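Local coordinates for protein Phikz039 (Pseudomonas phage phikz, PDB 3ZBQ) that belongs to the tubulin/FtsZ family as a phage-encoded tubulin-like protein and holds guanosine-5'-diphosphate in a pocket, at residues D204-N207 / W208-H212; Q195-Q198 / S199-L202. All coordinates share one frame; numbering follows the deposited sequence.

Interaction 1 of 2, residues D204-N207 / W208-H212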
ATOM      1  N   ASP A 204      -3.454 -21.912  -6.365  1.00  5.01           N
ATOM      2  CA  ASP A 204      -3.875 -21.884  -4.962  1.00  4.63           C
ATOM      3  C   ASP A 204      -3.722 -20.469  -4.402  1.00  4.81           C
ATOM      4  O   ASP A 204      -4.627 -19.953  -3.729  1.00  4.41           O
ATOM      5  CB  ASP A 204      -3.064 -22.867  -4.116  1.00  5.49           C
ATOM      6  CG  ASP A 204      -3.352 -24.321  -4.478  1.00  7.68           C
ATOM      7  OD1 ASP A 204      -4.535 -24.647  -4.720  1.00  8.21           O
ATOM      8  OD2 ASP A 204      -2.395 -25.123  -4.530  1.00  8.65           O
ATOM      9  N   ILE A 205      -2.571 -19.858  -4.670  1.00  4.13           N
ATOM     10  CA  ILE A 205      -2.322 -18.469  -4.259  1.00  4.11           C
ATOM     11  C   ILE A 205      -3.275 -17.534  -5.009  1.00  3.61           C
ATOM     12  O   ILE A 205      -3.877 -16.635  -4.418  1.00  6.53           O
ATOM     13  CB  ILE A 205      -0.847 -18.070  -4.476  1.00  4.15           C
ATOM     14  CG1 ILE A 205       0.055 -18.752  -3.436  1.00  5.02           C
ATOM     15  CG2 ILE A 205      -0.662 -16.531  -4.382  1.00  2.44           C
ATOM     16  CD1 ILE A 205      -0.198 -18.307  -1.991  1.00  7.69           C
ATOM     17  N   THR A 206      -3.436 -17.756  -6.313  1.00  4.33           N
ATOM     18  CA  THR A 206      -4.354 -16.931  -7.103  1.00  4.10           C
ATOM     19  C   THR A 206      -5.773 -16.894  -6.515  1.00  5.84           C
ATOM     20  O   THR A 206      -6.355 -15.828  -6.340  1.00  4.87           O
ATOM     21  CB  THR A 206      -4.391 -17.374  -8.574  1.00  3.71           C
ATOM     22  OG1 THR A 206      -3.091 -17.190  -9.156  1.00  5.69           O
ATOM     23  CG2 THR A 206      -5.419 -16.567  -9.349  1.00  6.44           C
ATOM     24  N   ASN A 207      -6.326 -18.056  -6.182  1.00  3.22           N
ATOM     25  CA  ASN A 207      -7.697 -18.095  -5.671  1.00  4.04           C
ATOM     26  C   ASN A 207      -7.830 -17.739  -4.197  1.00  4.97           C
ATOM     27  O   ASN A 207      -8.929 -17.486  -3.717  1.00  6.02           O
ATOM     28  CB  ASN A 207      -8.340 -19.453  -6.007  1.00  2.49           C
ATOM     29  CG  ASN A 207      -8.553 -19.617  -7.497  1.00  6.28           C
ATOM     30  OD1 ASN A 207      -8.495 -18.637  -8.242  1.00  6.71           O
ATOM     31  ND2 ASN A 207      -8.797 -20.854  -7.947  1.00  4.68           N
ATOM     32  N   TRP A 208      -6.703 -17.708  -3.489  1.00  5.07           N
ATOM     33  CA  TRP A 208      -6.657 -17.167  -2.138  1.00  4.29           C
ATOM     34  C   TRP A 208      -6.862 -15.646  -2.242  1.00  5.10           C
ATOM     35  O   TRP A 208      -7.682 -15.058  -1.530  1.00  4.80           O
ATOM     36  CB  TRP A 208      -5.312 -17.522  -1.465  1.00  4.01           C
ATOM     37  CG  TRP A 208      -4.944 -16.612  -0.308  1.00  4.71           C
ATOM     38  CD1 TRP A 208      -5.482 -16.621   0.954  1.00  4.35           C
ATOM     39  CD2 TRP A 208      -3.976 -15.546  -0.323  1.00  5.49           C
ATOM     40  NE1 TRP A 208      -4.895 -15.624   1.721  1.00  5.54           N
ATOM     41  CE2 TRP A 208      -3.971 -14.964   0.961  1.00  5.31           C
ATOM     42  CE3 TRP A 208      -3.105 -15.045  -1.300  1.00  5.25           C
ATOM     43  CZ2 TRP A 208      -3.130 -13.882   1.288  1.00  4.89           C
ATOM     44  CZ3 TRP A 208      -2.273 -13.968  -0.966  1.00  3.99           C
ATOM     45  CH2 TRP A 208      -2.290 -13.411   0.313  1.00  5.24           C
ATOM     46  N   ALA A 209      -6.162 -15.029  -3.181  1.00  3.49           N
ATOM     47  CA  ALA A 209      -6.240 -13.582  -3.373  1.00  4.96           C
ATOM     48  C   ALA A 209      -7.537 -13.192  -4.087  1.00  6.78           C
ATOM     49  O   ALA A 209      -8.148 -12.170  -3.776  1.00  5.68           O
ATOM     50  CB  ALA A 209      -5.030 -13.100  -4.157  1.00  6.91           C
ATOM     51  N   HIS A 210      -7.952 -14.009  -5.053  1.00  5.94           N
ATOM     52  CA  HIS A 210      -9.154 -13.733  -5.847  1.00  6.39           C
ATOM     53  C   HIS A 210     -10.346 -14.563  -5.362  1.00  6.25           C
ATOM     54  O   HIS A 210     -11.022 -15.230  -6.151  1.00  7.55           O
ATOM     55  CB  HIS A 210      -8.884 -14.001  -7.339  1.00  7.49           C
ATOM     56  CG  HIS A 210      -7.869 -13.081  -7.934  1.00  6.76           C
ATOM     57  ND1 HIS A 210      -7.274 -13.316  -9.158  1.00  6.63           N
ATOM     58  CD2 HIS A 210      -7.328 -11.929  -7.472  1.00  5.56           C
ATOM     59  CE1 HIS A 210      -6.425 -12.343  -9.425  1.00  6.59           C
ATOM     60  NE2 HIS A 210      -6.436 -11.485  -8.417  1.00  5.29           N
ATOM     61  N   PHE A 211     -10.588 -14.519  -4.059  1.00  7.45           N
ATOM     62  CA  PHE A 211     -11.636 -15.313  -3.413  1.00  7.37           C
ATOM     63  C   PHE A 211     -13.040 -14.930  -3.893  1.00  7.92           C
ATOM     64  O   PHE A 211     -13.998 -15.672  -3.688  1.00  7.73           O
ATOM     65  CB  PHE A 211     -11.551 -15.096  -1.904  1.00  4.95           C
ATOM     66  CG  PHE A 211     -11.544 -13.641  -1.529  1.00  5.04           C
ATOM     67  CD1 PHE A 211     -12.741 -12.944  -1.383  1.00  8.00           C
ATOM     68  CD2 PHE A 211     -10.350 -12.955  -1.395  1.00  7.22           C
ATOM     69  CE1 PHE A 211     -12.738 -11.580  -1.075  1.00  7.84           C
ATOM     70  CE2 PHE A 211     -10.342 -11.602  -1.092  1.00  5.32           C
ATOM     71  CZ  PHE A 211     -11.542 -10.922  -0.927  1.00  8.17           C
ATOM     72  N   HIS A 212     -13.161 -13.760  -4.511  1.00  6.87           N
ATOM     73  CA  HIS A 212     -14.456 -13.271  -4.970  1.00  6.61           C
ATOM     74  C   HIS A 212     -14.985 -14.128  -6.120  1.00  9.72           C
ATOM     75  O   HIS A 212     -16.175 -14.077  -6.443  1.00 10.01           O
ATOM     76  CB  HIS A 212     -14.338 -11.808  -5.405  1.00  7.43           C
ATOM     77  CG  HIS A 212     -13.483 -11.618  -6.619  1.00  7.70           C
ATOM     78  ND1 HIS A 212     -12.125 -11.861  -6.617  1.00  6.04           N
ATOM     79  CD2 HIS A 212     -13.796 -11.225  -7.874  1.00  6.56           C
ATOM     80  CE1 HIS A 212     -11.635 -11.616  -7.820  1.00  5.75           C
ATOM     81  NE2 HIS A 212     -12.630 -11.233  -8.601  1.00  9.99           N
TER
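T206 turns its methyl CG2 away from its own backbone N, while H210 keeps CG beside its backbone N (chi1 -65°), and these two torsions bring the methyl and the imidazole together at the C-terminal end of helix 202-209. T206 CG2 lies 3.7 Å from H210 ND1, and the two side chains cross obliquely. H210 N donates to T206 O at 2.7 Å, in the carbonyl plane, with an N-H...O angle of 151°. H210 CB also rests on that oxygen, at 3.3 Å. H210 is the first residue to leave helical backbone angles, yet it keeps this last helical bond. One residue back along the helix, I205 O accepts from A209 N at 3.1 Å and, weakly, from W208 N. W208 N also donates to D204 O, at 3.1 Å. A chi1 of 158° turns the W208 indole edge to the helix, with CE3 3.6 Å from I205 O, close to the ring plane. CE3 also meets I205 CG2 at 4.2 Å. The W208 side chain touches A243, T262 and I280, on strands 239-246, 260-265 and 275-281 of the sheet. T206 OG1 bonds to L202 O, and N207 OD1 to K213 NZ. Most of the contact is buried. The helix thus sets a tryptophan against the sheet, with NE1 bonded to F278 O. At the other end of the contact, H210 NE2 makes a weak hydrogen bond to E125 O. There the T206 carbonyl is gripped by H210 N, and the T206 methyl lies beside ND1.

Interaction 2 of 2, residues Q195-Q198 / S199-L202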
ATOM      1  N   GLN A 195       6.981 -20.183  -4.494  1.00  7.84           N
ATOM      2  CA  GLN A 195       6.637 -21.364  -5.294  1.00  8.82           C
ATOM      3  C   GLN A 195       7.445 -22.620  -4.939  1.00 13.07           C
ATOM      4  O   GLN A 195       7.433 -23.607  -5.696  1.00 13.36           O
ATOM      5  CB  GLN A 195       6.724 -21.043  -6.793  1.00  9.08           C
ATOM      6  CG  GLN A 195       5.750 -19.954  -7.249  1.00 10.06           C
ATOM      7  CD  GLN A 195       5.891 -19.613  -8.718  1.00 16.92           C
ATOM      8  OE1 GLN A 195       6.399 -20.415  -9.509  1.00 14.27           O
ATOM      9  NE2 GLN A 195       5.448 -18.412  -9.095  1.00 11.42           N
ATOM     10  N   GLU A 196       8.104 -22.605  -3.777  1.00 11.49           N
ATOM     11  CA  GLU A 196       8.906 -23.756  -3.331  1.00 13.12           C
ATOM     12  C   GLU A 196       8.196 -24.705  -2.368  1.00 12.41           C
ATOM     13  O   GLU A 196       8.770 -25.712  -1.957  1.00 16.14           O
ATOM     14  CB  GLU A 196      10.194 -23.282  -2.651  1.00 14.35           C
ATOM     15  CG  GLU A 196      11.130 -22.472  -3.532  1.00 15.11           C
ATOM     16  CD  GLU A 196      12.249 -21.814  -2.737  1.00 17.67           C
ATOM     17  OE1 GLU A 196      12.373 -22.086  -1.518  1.00 19.43           O
ATOM     18  OE2 GLU A 196      12.998 -21.014  -3.331  1.00 24.95           O
ATOM     19  N   HIS A 197       6.964 -24.395  -1.991  1.00  9.68           N
ATOM     20  CA  HIS A 197       6.318 -25.130  -0.906  1.00 11.86           C
ATOM     21  C   HIS A 197       5.408 -26.229  -1.424  1.00 12.48           C
ATOM     22  O   HIS A 197       4.627 -26.008  -2.349  1.00 14.21           O
ATOM     23  CB  HIS A 197       5.544 -24.176  -0.000  1.00 10.21           C
ATOM     24  CG  HIS A 197       6.325 -22.963   0.381  1.00  9.04           C
ATOM     25  ND1 HIS A 197       7.500 -23.036   1.097  1.00  9.02           N
ATOM     26  CD2 HIS A 197       6.114 -21.647   0.133  1.00  9.70           C
ATOM     27  CE1 HIS A 197       7.976 -21.815   1.282  1.00 13.46           C
ATOM     28  NE2 HIS A 197       7.147 -20.955   0.712  1.00  9.03           N
ATOM     29  N   GLN A 198       5.520 -27.405  -0.812  1.00 13.27           N
ATOM     30  CA  GLN A 198       4.711 -28.561  -1.184  1.00 13.42           C
ATOM     31  C   GLN A 198       3.241 -28.256  -1.012  1.00 13.69           C
ATOM     32  O   GLN A 198       2.841 -27.680   0.009  1.00 15.09           O
ATOM     33  CB  GLN A 198       5.053 -29.769  -0.309  1.00 14.63           C
ATOM     34  CG  GLN A 198       6.512 -30.160  -0.333  1.00 20.71           C
ATOM     35  CD  GLN A 198       7.039 -30.332  -1.740  1.00 26.23           C
ATOM     36  OE1 GLN A 198       6.689 -31.286  -2.438  1.00 32.12           O
ATOM     37  NE2 GLN A 198       7.880 -29.393  -2.172  1.00 31.19           N
ATOM     38  N   SER A 199       2.448 -28.653  -2.006  1.00 12.10           N
ATOM     39  CA  SER A 199       0.990 -28.536  -1.971  1.00 11.66           C
ATOM     40  C   SER A 199       0.476 -27.111  -2.112  1.00 10.05           C
ATOM     41  O   SER A 199      -0.722 -26.874  -1.982  1.00 12.48           O
ATOM     42  CB  SER A 199       0.399 -29.180  -0.710  1.00 14.75           C
ATOM     43  OG  SER A 199       0.649 -30.577  -0.688  1.00 22.37           O
ATOM     44  N   LEU A 200       1.365 -26.164  -2.377  1.00 11.52           N
ATOM     45  CA  LEU A 200       0.931 -24.784  -2.587  1.00 10.57           C
ATOM     46  C   LEU A 200       1.265 -24.328  -4.011  1.00 10.68           C
ATOM     47  O   LEU A 200       2.400 -23.942  -4.304  1.00 10.81           O
ATOM     48  CB  LEU A 200       1.563 -23.858  -1.549  1.00 10.19           C
ATOM     49  CG  LEU A 200       1.111 -22.396  -1.625  1.00  9.68           C
ATOM     50  CD1 LEU A 200      -0.389 -22.317  -1.406  1.00  8.57           C
ATOM     51  CD2 LEU A 200       1.863 -21.527  -0.598  1.00  8.63           C
ATOM     52  N   ASP A 201       0.270 -24.375  -4.896  1.00  7.16           N
ATOM     53  CA  ASP A 201       0.483 -24.108  -6.312  1.00  9.20           C
ATOM     54  C   ASP A 201       0.203 -22.653  -6.633  1.00  7.83           C
ATOM     55  O   ASP A 201      -0.308 -21.921  -5.789  1.00  6.14           O
ATOM     56  CB  ASP A 201      -0.452 -24.984  -7.141  1.00 12.35           C
ATOM     57  CG  ASP A 201       0.164 -25.412  -8.447  1.00 14.43           C
ATOM     58  OD1 ASP A 201       1.091 -24.724  -8.929  1.00 15.43           O
ATOM     59  OD2 ASP A 201      -0.284 -26.448  -8.990  1.00 15.63           O
ATOM     60  N   LEU A 202       0.498 -22.230  -7.855  1.00  9.03           N
ATOM     61  CA  LEU A 202       0.211 -20.841  -8.220  1.00  7.58           C
ATOM     62  C   LEU A 202      -1.297 -20.530  -8.237  1.00  7.51           C
ATOM     63  O   LEU A 202      -1.709 -19.465  -7.805  1.00  5.51           O
ATOM     64  CB  LEU A 202       0.886 -20.439  -9.538  1.00 10.30           C
ATOM     65  CG  LEU A 202       0.727 -18.964  -9.934  1.00 15.69           C
ATOM     66  CD1 LEU A 202       1.196 -18.002  -8.829  1.00 15.77           C
ATOM     67  CD2 LEU A 202       1.446 -18.662 -11.247  1.00 18.57           C
TER
HETATM   68  O   HOH W   1       4.779 -22.783  -2.836  1.00  7.20           O
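Q195 reaches forward along the chain, and its NE2 lies 4.3 Å from L202 CD1. Here the chain leaves helix 175-192, and a type II beta turn from H197 to L200 leads it back toward helix 202-209. In tubulin-like folds such a long helix links the nucleotide-binding and C-terminal domains, and 175-192 probably has that place. Q195 has positive phi (66°), as the first residue beyond the helical backbone. Its NE2 is hydrogen-bonded to D96 OD2 and merely lies near L202. H197 opens the turn and works through both its backbone and its side chain. Its O accepts from L200 N at 3.3 Å, with the donor 43° out of the carbonyl plane, so no lone pair is aimed at it. Its N donates to water 1 at 2.8 Å, and that water donates to L200 O at 3.0 Å. The water thus ties the two limbs of the turn a second time. H197 CB and L200 CB pack at 4.3 Å, and L200 CD2 meets the imidazole obliquely. H197 NE2 bonds to I191 O, which ties the ring to the preceding helix. Q198 and S199 form the corner of the turn, and both touch Y265 of strand 260-265. Just before helix 202-209, D201 OD1 accepts from L202 N at 2.8 Å, on the anti side of its carboxylate.

The two interactions follow one another along the chain, with centres about 14 Å apart. Interaction 2 is the partly exposed loop that leads into helix 202-209, and interaction 1 is the body and end of that helix. Interaction 1 is mostly buried and depends on successive helical bonds and an indole set against the sheet. Interaction 2 has a single turn bond and a water bridge, and its corner residues are exposed. They meet directly where I205 CD1 packs on L200 CD1 at 4.1 Å. D204 OD2 also accepts from D201 N, tying the helix to its own N-cap. Both touch strands 239-246 and 260-265.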